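Local coordinates for glucose-6-phosphate isomerase (Plasmodium falciparum, PDB 3QKI), which probably interconverts alpha-D-glucose 6-phosphate and beta-D-fructose 6-phosphate, an early step of glycolysis, at residues V135-Y149 and S298-G310. Sequence-based numbering, arbitrary orientation.
Sequences VLEDVHGVLKKIEKY and SRDNVFEFWDWVG
F303 fills the hollow between K145, I146 and Y149, and around it helix 135-154 is fitted onto the outermost strand of a parallel five-stranded sheet, a helix packing on the sheet edge of an alpha/beta domain. K145 CE lies over one face, 4.0 Å from the F303 ring centroid in a CH-pi contact; I146 CG1 leans obliquely against F303 CD2; and the F303 edge turns toward the Y149 ring, CZ lying nearest Y149 CG and CB, in an edge-to-face pair with planes 65° apart. Y149 can receive that edge because its CG stands anti to the backbone N (chi1 -176°).

V142 is the next bump, and the bend at E304 to W306 forms the hollow: V142 CG2 sits 3.6 Å from E304 CG and 3.7 Å from W306 CZ2, while CG1 rests on the E304 carbonyl. The benzo end of W306 slips between V142 and D138, W306 CH2 lying 3.7 Å from V139 CA. Nearer the helix start W308 slides past V135, CZ2 3.7 Å from V135 CB, lies with a face on W306 CB, and turns its edge to V139 CG2.

Polar groups border the packing. K145, bent at its last torsion (67°), brings NZ to D300 O at 2.7 Å, from above the carbonyl plane, and a water links the same amine to D300 OD2. E304 OE1 accepts from W306 NE1, which probably steadies the indole; the W306 side chain lies about 5 Å from that of K250, which binds fructose 6-phosphate. The contact thus rests mainly on interlocking apolar shapes, with a single direct hydrogen bond between the segments.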
# COMPACT_ATOMS: atom_id res chain seq x y z
N VAL A 135 -26.16 6.52 -26.28
CA VAL A 135 -24.77 6.26 -25.89
C VAL A 135 -24.42 4.77 -25.84
O VAL A 135 -23.25 4.43 -26.05
CB VAL A 135 -24.29 7.04 -24.63
CG1 VAL A 135 -24.35 8.53 -24.85
CG2 VAL A 135 -25.06 6.64 -23.38
N LEU A 136 -25.44 3.88 -25.65
CA LEU A 136 -25.23 2.43 -25.61
C LEU A 136 -24.75 1.88 -26.96
O LEU A 136 -24.09 0.84 -27.00
CB LEU A 136 -26.46 1.69 -25.09
CG LEU A 136 -26.90 2.00 -23.66
CD1 LEU A 136 -28.03 1.07 -23.24
CD2 LEU A 136 -25.73 1.84 -22.66
N GLU A 137 -25.06 2.60 -28.06
CA GLU A 137 -24.59 2.24 -29.39
C GLU A 137 -23.08 2.48 -29.50
O GLU A 137 -22.38 1.67 -30.10
CB GLU A 137 -25.35 3.04 -30.46
CG GLU A 137 -26.82 2.64 -30.52
CD GLU A 137 -27.20 1.46 -31.39
OE1 GLU A 137 -26.30 0.83 -32.00
OE2 GLU A 137 -28.41 1.15 -31.46
N ASP A 138 -22.57 3.56 -28.89
CA ASP A 138 -21.14 3.87 -28.85
C ASP A 138 -20.44 2.84 -27.95
O ASP A 138 -19.37 2.36 -28.32
CB ASP A 138 -20.91 5.28 -28.29
CG ASP A 138 -21.35 6.40 -29.20
OD1 ASP A 138 -20.96 6.39 -30.38
OD2 ASP A 138 -22.03 7.33 -28.72
N VAL A 139 -21.05 2.52 -26.78
CA VAL A 139 -20.53 1.56 -25.79
C VAL A 139 -20.33 0.21 -26.48
O VAL A 139 -19.23 -0.35 -26.46
CB VAL A 139 -21.45 1.46 -24.54
CG1 VAL A 139 -21.09 0.25 -23.67
CG2 VAL A 139 -21.41 2.74 -23.71
N HIS A 140 -21.40 -0.29 -27.12
CA HIS A 140 -21.33 -1.56 -27.82
C HIS A 140 -20.50 -1.60 -29.10
O HIS A 140 -19.96 -2.66 -29.42
CB HIS A 140 -22.69 -2.24 -27.94
CG HIS A 140 -23.14 -2.73 -26.61
ND1 HIS A 140 -22.65 -3.91 -26.08
CD2 HIS A 140 -23.97 -2.16 -25.72
CE1 HIS A 140 -23.23 -4.04 -24.90
NE2 HIS A 140 -24.03 -3.01 -24.64
N GLY A 141 -20.37 -0.47 -29.79
CA GLY A 141 -19.52 -0.35 -30.97
C GLY A 141 -18.08 -0.60 -30.56
O GLY A 141 -17.37 -1.37 -31.20
N VAL A 142 -17.66 -0.00 -29.43
CA VAL A 142 -16.31 -0.19 -28.88
C VAL A 142 -16.12 -1.62 -28.37
O VAL A 142 -15.12 -2.24 -28.70
CB VAL A 142 -15.94 0.88 -27.82
CG1 VAL A 142 -14.59 0.59 -27.18
CG2 VAL A 142 -15.94 2.26 -28.43
N LEU A 143 -17.09 -2.15 -27.59
CA LEU A 143 -17.01 -3.51 -27.07
C LEU A 143 -16.87 -4.56 -28.20
O LEU A 143 -16.04 -5.46 -28.08
CB LEU A 143 -18.18 -3.84 -26.11
CG LEU A 143 -18.13 -3.14 -24.75
CD1 LEU A 143 -19.37 -3.44 -23.95
CD2 LEU A 143 -16.90 -3.56 -23.96
N LYS A 144 -17.61 -4.38 -29.33
CA LYS A 144 -17.52 -5.29 -30.48
C LYS A 144 -16.12 -5.21 -31.10
O LYS A 144 -15.56 -6.24 -31.48
CB LYS A 144 -18.58 -4.94 -31.53
CG LYS A 144 -19.96 -5.47 -31.15
CD LYS A 144 -21.03 -4.72 -31.95
CE LYS A 144 -22.19 -5.58 -32.38
NZ LYS A 144 -23.07 -5.94 -31.24
N LYS A 145 -15.54 -4.01 -31.16
CA LYS A 145 -14.21 -3.77 -31.69
C LYS A 145 -13.16 -4.48 -30.80
O LYS A 145 -12.21 -5.08 -31.32
CB LYS A 145 -13.94 -2.26 -31.76
CG LYS A 145 -12.67 -1.88 -32.49
CD LYS A 145 -12.51 -0.38 -32.50
CE LYS A 145 -11.14 0.07 -32.86
NZ LYS A 145 -10.82 -0.24 -34.26
N ILE A 146 -13.35 -4.42 -29.47
CA ILE A 146 -12.43 -5.06 -28.49
C ILE A 146 -12.54 -6.58 -28.61
O ILE A 146 -11.51 -7.26 -28.65
CB ILE A 146 -12.69 -4.59 -27.03
CG1 ILE A 146 -12.33 -3.10 -26.86
CG2 ILE A 146 -11.96 -5.49 -26.01
CD1 ILE A 146 -12.85 -2.45 -25.58
N GLU A 147 -13.78 -7.11 -28.68
CA GLU A 147 -14.01 -8.55 -28.80
C GLU A 147 -13.26 -9.06 -30.02
O GLU A 147 -12.50 -10.03 -29.87
CB GLU A 147 -15.51 -8.83 -28.90
CG GLU A 147 -15.85 -10.29 -29.13
CD GLU A 147 -17.34 -10.59 -29.12
OE1 GLU A 147 -17.69 -11.77 -28.91
OE2 GLU A 147 -18.16 -9.65 -29.28
N LYS A 148 -13.42 -8.38 -31.20
CA LYS A 148 -12.77 -8.77 -32.44
C LYS A 148 -11.24 -8.68 -32.34
O LYS A 148 -10.56 -9.65 -32.66
CB LYS A 148 -13.30 -7.99 -33.65
N TYR A 149 -10.72 -7.55 -31.86
CA TYR A 149 -9.28 -7.33 -31.74
C TYR A 149 -8.62 -8.33 -30.77
O TYR A 149 -7.59 -8.91 -31.12
CB TYR A 149 -8.96 -5.87 -31.36
CG TYR A 149 -7.48 -5.58 -31.32
CD1 TYR A 149 -6.77 -5.28 -32.48
CD2 TYR A 149 -6.77 -5.64 -30.12
CE1 TYR A 149 -5.40 -5.03 -32.45
CE2 TYR A 149 -5.39 -5.41 -30.08
CZ TYR A 149 -4.71 -5.10 -31.25
OH TYR A 149 -3.35 -4.88 -31.21
N SER A 298 -2.26 3.24 -35.96
CA SER A 298 -3.27 3.01 -36.99
C SER A 298 -4.69 3.26 -36.44
O SER A 298 -4.91 3.14 -35.24
CB SER A 298 -3.10 1.60 -37.55
OG SER A 298 -4.33 1.04 -38.00
N ARG A 299 -5.63 3.65 -37.31
CA ARG A 299 -7.02 3.93 -36.91
C ARG A 299 -7.77 2.78 -36.34
O ARG A 299 -8.66 2.98 -35.50
CB ARG A 299 -7.82 4.58 -38.06
CG ARG A 299 -7.32 5.98 -38.40
CD ARG A 299 -7.34 6.87 -37.16
NE ARG A 299 -8.15 8.06 -37.36
CZ ARG A 299 -9.46 8.13 -37.21
NH1 ARG A 299 -10.15 7.05 -36.84
NH2 ARG A 299 -10.10 9.26 -37.44
N ASP A 300 -7.44 1.57 -36.78
CA ASP A 300 -8.07 0.37 -36.25
C ASP A 300 -7.57 0.07 -34.85
O ASP A 300 -8.13 -0.79 -34.17
CB ASP A 300 -7.76 -0.82 -37.15
CG ASP A 300 -8.45 -0.79 -38.49
OD1 ASP A 300 -8.08 -1.61 -39.37
OD2 ASP A 300 -9.37 0.06 -38.68
N ASN A 301 -6.47 0.75 -34.44
CA ASN A 301 -5.81 0.49 -33.16
C ASN A 301 -6.11 1.55 -32.07
O ASN A 301 -5.44 1.59 -31.03
CB ASN A 301 -4.30 0.27 -33.41
CG ASN A 301 -3.98 -1.11 -33.96
OD1 ASN A 301 -4.81 -1.79 -34.56
ND2 ASN A 301 -2.81 -1.61 -33.65
N VAL A 302 -7.14 2.36 -32.30
CA VAL A 302 -7.57 3.39 -31.35
C VAL A 302 -8.94 3.03 -30.84
O VAL A 302 -9.90 2.88 -31.61
CB VAL A 302 -7.51 4.84 -31.89
CG1 VAL A 302 -7.84 5.83 -30.78
CG2 VAL A 302 -6.14 5.15 -32.48
N PHE A 303 -9.03 2.85 -29.52
CA PHE A 303 -10.25 2.45 -28.83
C PHE A 303 -10.77 3.63 -28.02
O PHE A 303 -10.05 4.23 -27.22
CB PHE A 303 -9.98 1.21 -27.97
CG PHE A 303 -9.57 0.01 -28.80
CD1 PHE A 303 -8.26 -0.13 -29.27
CD2 PHE A 303 -10.50 -0.95 -29.17
CE1 PHE A 303 -7.89 -1.24 -30.03
CE2 PHE A 303 -10.12 -2.05 -29.95
CZ PHE A 303 -8.83 -2.18 -30.38
N GLU A 304 -11.99 4.03 -28.29
CA GLU A 304 -12.55 5.21 -27.66
C GLU A 304 -13.26 4.97 -26.32
O GLU A 304 -13.67 3.86 -25.98
CB GLU A 304 -13.42 6.00 -28.69
CG GLU A 304 -14.92 5.75 -28.63
CD GLU A 304 -15.75 6.22 -29.81
OE1 GLU A 304 -16.53 7.19 -29.65
OE2 GLU A 304 -15.69 5.56 -30.88
N PHE A 305 -13.34 6.05 -25.56
CA PHE A 305 -14.09 6.19 -24.32
C PHE A 305 -14.62 7.62 -24.26
O PHE A 305 -14.33 8.40 -25.17
CB PHE A 305 -13.37 5.65 -23.08
CG PHE A 305 -12.19 6.40 -22.53
CD1 PHE A 305 -10.98 6.43 -23.22
CD2 PHE A 305 -12.22 6.93 -21.25
CE1 PHE A 305 -9.86 7.05 -22.68
CE2 PHE A 305 -11.10 7.55 -20.70
CZ PHE A 305 -9.93 7.61 -21.42
N TRP A 306 -15.50 7.93 -23.32
CA TRP A 306 -16.21 9.21 -23.33
C TRP A 306 -15.98 10.08 -22.11
O TRP A 306 -15.58 9.58 -21.06
CB TRP A 306 -17.71 8.93 -23.61
CG TRP A 306 -17.87 8.08 -24.83
CD1 TRP A 306 -17.85 8.51 -26.13
CD2 TRP A 306 -17.80 6.64 -24.88
NE1 TRP A 306 -17.81 7.43 -26.98
CE2 TRP A 306 -17.78 6.27 -26.24
CE3 TRP A 306 -17.74 5.63 -23.90
CZ2 TRP A 306 -17.74 4.93 -26.66
CZ3 TRP A 306 -17.71 4.31 -24.31
CH2 TRP A 306 -17.72 3.97 -25.67
N ASP A 307 -16.25 11.40 -22.25
CA ASP A 307 -16.04 12.33 -21.14
C ASP A 307 -16.88 12.05 -19.89
O ASP A 307 -16.49 12.48 -18.81
CB ASP A 307 -16.09 13.82 -21.59
CG ASP A 307 -17.45 14.37 -21.96
OD1 ASP A 307 -17.53 15.58 -22.30
OD2 ASP A 307 -18.45 13.60 -21.93
N TRP A 308 -18.01 11.31 -20.04
CA TRP A 308 -18.87 10.91 -18.93
C TRP A 308 -18.34 9.67 -18.17
O TRP A 308 -18.98 9.17 -17.24
CB TRP A 308 -20.35 10.78 -19.34
CG TRP A 308 -20.59 10.13 -20.68
CD1 TRP A 308 -20.97 10.76 -21.83
CD2 TRP A 308 -20.55 8.73 -20.98
NE1 TRP A 308 -21.14 9.84 -22.83
CE2 TRP A 308 -20.92 8.58 -22.34
CE3 TRP A 308 -20.24 7.57 -20.23
CZ2 TRP A 308 -20.96 7.33 -22.97
CZ3 TRP A 308 -20.31 6.34 -20.86
CH2 TRP A 308 -20.66 6.23 -22.21
N VAL A 309 -17.13 9.20 -18.57
CA VAL A 309 -16.39 8.13 -17.91
C VAL A 309 -15.25 8.80 -17.13
O VAL A 309 -14.28 9.26 -17.73
CB VAL A 309 -15.81 7.06 -18.89
CG1 VAL A 309 -15.15 5.93 -18.10
CG2 VAL A 309 -16.88 6.50 -19.82
N GLY A 310 -15.36 8.85 -15.81
CA GLY A 310 -14.29 9.41 -14.98
C GLY A 310 -13.13 8.44 -14.93
O GLY A 310 -13.37 7.24 -14.95
O HOH W 1 -11.89 -0.73 -36.92
O HOH W 2 -2.06 -4.83 -33.53